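PDB 3QWT: putative GH105 family protein from Salmonella enterica subsp. enterica serovar Paratyphi A, which is of unknown function but probably acts as a glycoside hydrolase of family GH105, on unsaturated sugar residues as its relatives do. Local coordinates for residues Ile181-Asn186 / Leu245-Leu250. Residues are numbered along the deposited sequence; the frame is centred on the assembly and turned at random.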
ATOM      1  N   ILE A 181      18.303  -2.633 -18.964  1.00 21.15           N
ATOM      2  CA  ILE A 181      17.409  -1.642 -19.549  1.00 23.62           C
ATOM      3  C   ILE A 181      16.017  -1.735 -18.929  1.00 27.90           C
ATOM      4  O   ILE A 181      15.373  -0.716 -18.689  1.00 29.31           O
ATOM      5  CB  ILE A 181      17.325  -1.800 -21.085  1.00 23.13           C
ATOM      6  CG1 ILE A 181      18.702  -1.554 -21.695  1.00 25.81           C
ATOM      7  CG2 ILE A 181      16.325  -0.814 -21.670  1.00 18.69           C
ATOM      8  CD1 ILE A 181      18.713  -1.592 -23.197  1.00 36.04           C
ATOM      9  N   GLY A 182      15.571  -2.961 -18.663  1.00 27.87           N
ATOM     10  CA  GLY A 182      14.266  -3.200 -18.075  1.00 27.95           C
ATOM     11  C   GLY A 182      14.161  -2.534 -16.713  1.00 33.64           C
ATOM     12  O   GLY A 182      13.195  -1.829 -16.415  1.00 30.13           O
ATOM     13  N   LYS A 183      15.168  -2.758 -15.879  1.00 32.41           N
ATOM     14  CA  LYS A 183      15.247  -2.064 -14.613  1.00 30.72           C
ATOM     15  C   LYS A 183      15.297  -0.545 -14.837  1.00 33.46           C
ATOM     16  O   LYS A 183      14.498   0.201 -14.274  1.00 33.58           O
ATOM     17  CB  LYS A 183      16.465  -2.549 -13.845  1.00 28.66           C
ATOM     18  CG  LYS A 183      16.312  -3.967 -13.302  1.00 30.97           C
ATOM     19  CD  LYS A 183      15.147  -4.012 -12.285  1.00 30.07           C
ATOM     20  CE  LYS A 183      14.891  -5.403 -11.734  1.00 28.77           C
ATOM     21  NZ  LYS A 183      13.941  -5.304 -10.576  1.00 33.48           N
ATOM     22  N   LEU A 184      16.208  -0.103 -15.696  1.00 33.16           N
ATOM     23  CA  LEU A 184      16.407   1.323 -15.963  1.00 33.98           C
ATOM     24  C   LEU A 184      15.142   2.060 -16.416  1.00 35.31           C
ATOM     25  O   LEU A 184      14.791   3.099 -15.860  1.00 32.49           O
ATOM     26  CB  LEU A 184      17.528   1.522 -16.992  1.00 33.62           C
ATOM     27  CG  LEU A 184      17.812   2.974 -17.401  1.00 37.70           C
ATOM     28  CD1 LEU A 184      18.130   3.820 -16.186  1.00 38.28           C
ATOM     29  CD2 LEU A 184      18.955   3.062 -18.424  1.00 34.35           C
ATOM     30  N   LEU A 185      14.460   1.532 -17.425  1.00 33.50           N
ATOM     31  CA  LEU A 185      13.266   2.191 -17.947  1.00 26.22           C
ATOM     32  C   LEU A 185      11.992   1.776 -17.208  1.00 25.68           C
ATOM     33  O   LEU A 185      10.894   2.047 -17.671  1.00 26.51           O
ATOM     34  CB  LEU A 185      13.110   1.908 -19.453  1.00 27.36           C
ATOM     35  CG  LEU A 185      14.315   2.210 -20.343  1.00 27.56           C
ATOM     36  CD1 LEU A 185      13.957   1.931 -21.761  1.00 22.58           C
ATOM     37  CD2 LEU A 185      14.799   3.645 -20.179  1.00 37.51           C
ATOM     38  N   ASN A 186      12.140   1.112 -16.066  1.00 24.09           N
ATOM     39  CA  ASN A 186      10.981   0.559 -15.351  1.00 32.40           C
ATOM     40  C   ASN A 186      10.039  -0.212 -16.268  1.00 30.54           C
ATOM     41  O   ASN A 186       8.849   0.102 -16.352  1.00 33.21           O
ATOM     42  CB  ASN A 186      10.185   1.654 -14.623  1.00 41.95           C
ATOM     43  CG  ASN A 186      10.997   2.347 -13.544  1.00 59.47           C
ATOM     44  OD1 ASN A 186      11.598   1.701 -12.681  1.00 64.37           O
ATOM     45  ND2 ASN A 186      11.025   3.675 -13.592  1.00 67.64           N
ATOM     46  N   LEU A 245      22.233 -11.147 -10.674  1.00 29.18           N
ATOM     47  CA  LEU A 245      21.706 -11.235  -9.321  1.00 28.64           C
ATOM     48  C   LEU A 245      21.692  -9.879  -8.641  1.00 33.46           C
ATOM     49  O   LEU A 245      20.766  -9.530  -7.893  1.00 30.91           O
ATOM     50  CB  LEU A 245      22.537 -12.188  -8.488  1.00 34.41           C
ATOM     51  CG  LEU A 245      22.298 -13.671  -8.746  1.00 38.61           C
ATOM     52  CD1 LEU A 245      23.212 -14.481  -7.841  1.00 33.90           C
ATOM     53  CD2 LEU A 245      20.841 -14.016  -8.512  1.00 41.56           C
ATOM     54  N   GLU A 246      22.737  -9.111  -8.891  1.00 31.43           N
ATOM     55  CA  GLU A 246      22.862  -7.815  -8.261  1.00 31.57           C
ATOM     56  C   GLU A 246      21.794  -6.880  -8.823  1.00 30.03           C
ATOM     57  O   GLU A 246      21.171  -6.127  -8.072  1.00 25.33           O
ATOM     58  CB  GLU A 246      24.268  -7.262  -8.492  1.00 36.05           C
ATOM     59  CG  GLU A 246      24.488  -5.855  -7.981  1.00 38.42           C
ATOM     60  CD  GLU A 246      25.929  -5.405  -8.200  1.00 40.42           C
ATOM     61  OE1 GLU A 246      26.683  -5.360  -7.216  1.00 42.15           O
ATOM     62  OE2 GLU A 246      26.304  -5.127  -9.359  1.00 38.64           O
ATOM     63  N   LEU A 247      21.599  -6.935 -10.143  1.00 24.74           N
ATOM     64  CA  LEU A 247      20.475  -6.285 -10.783  1.00 24.55           C
ATOM     65  C   LEU A 247      19.140  -6.670 -10.145  1.00 30.51           C
ATOM     66  O   LEU A 247      18.325  -5.800  -9.848  1.00 25.40           O
ATOM     67  CB  LEU A 247      20.428  -6.583 -12.281  1.00 31.21           C
ATOM     68  CG  LEU A 247      20.966  -5.468 -13.178  1.00 40.47           C
ATOM     69  CD1 LEU A 247      20.979  -5.910 -14.629  1.00 45.22           C
ATOM     70  CD2 LEU A 247      20.152  -4.190 -13.000  1.00 28.90           C
ATOM     71  N   LEU A 248      18.914  -7.964  -9.936  1.00 29.79           N
ATOM     72  CA  LEU A 248      17.596  -8.422  -9.503  1.00 27.69           C
ATOM     73  C   LEU A 248      17.297  -8.004  -8.072  1.00 24.42           C
ATOM     74  O   LEU A 248      16.145  -7.746  -7.723  1.00 35.12           O
ATOM     75  CB  LEU A 248      17.446  -9.939  -9.651  1.00 26.04           C
ATOM     76  CG  LEU A 248      17.236 -10.486 -11.063  1.00 26.78           C
ATOM     77  CD1 LEU A 248      17.243 -12.021 -11.083  1.00 27.18           C
ATOM     78  CD2 LEU A 248      15.977  -9.955 -11.663  1.00 28.88           C
ATOM     79  N   ASP A 249      18.335  -7.950  -7.250  1.00 33.07           N
ATOM     80  CA  ASP A 249      18.198  -7.524  -5.862  1.00 36.18           C
ATOM     81  C   ASP A 249      17.077  -8.281  -5.125  1.00 33.20           C
ATOM     82  O   ASP A 249      16.326  -7.679  -4.375  1.00 33.54           O
ATOM     83  CB  ASP A 249      17.962  -5.998  -5.802  1.00 28.83           C
ATOM     84  CG  ASP A 249      18.140  -5.429  -4.403  1.00 40.15           C
ATOM     85  OD1 ASP A 249      18.765  -6.108  -3.551  1.00 41.98           O
ATOM     86  OD2 ASP A 249      17.653  -4.308  -4.152  1.00 41.57           O
ATOM     87  N   LEU A 250      16.970  -9.592  -5.350  1.00 34.24           N
ATOM     88  CA  LEU A 250      15.925 -10.417  -4.723  1.00 30.89           C
ATOM     89  C   LEU A 250      16.270 -10.817  -3.286  1.00 29.22           C
ATOM     90  O   LEU A 250      17.444 -10.953  -2.955  1.00 33.98           O
ATOM     91  CB  LEU A 250      15.677 -11.671  -5.558  1.00 25.58           C
ATOM     92  CG  LEU A 250      15.238 -11.388  -6.988  1.00 31.39           C
ATOM     93  CD1 LEU A 250      15.041 -12.680  -7.765  1.00 33.70           C
ATOM     94  CD2 LEU A 250      13.961 -10.581  -6.955  1.00 29.58           C
TER
HETATM   95  O   HOH W   1      13.899  -7.845  -9.361  1.00 29.26           O
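A single water joins Lys183 to the end of the helix that carries Leu248. Lys183 NZ donates to this water at 2.8 Å. The water in turn donates to the backbone O of Leu248, also at 2.8 Å. NZ itself stays 4.4 Å from that Leu248 O, so the link is indirect. Nearer the lysine backbone, the contact is apolar. CD2 of Leu247 lies 3.9 Å from Lys183 CG, against the start of the lysine chain. The two side chains run past each other in opposite directions. Lys183 bends at chi2 (-63°), then continues extended, which brings its CE to 3.9 Å from the backbone O of Leu247. Leu247 also packs on Leu176, Ala179 and Lys180 of helix 170-184. The contact thus joins the C-terminal ends of helices 170-184 and 231-248, two helices of the alpha/alpha toroid. The first ends in a Schellman motif, with Asn186 at C-prime and Asn186 N hydrogen-bonded to Lys183 O. Asp249, with positive phi, is where the second leaves helical geometry. The C-terminal end of a helix is partly negative, so the lysine ammonium is probably favourably placed here, reaching the carbonyl by hydrogen bonds through the water.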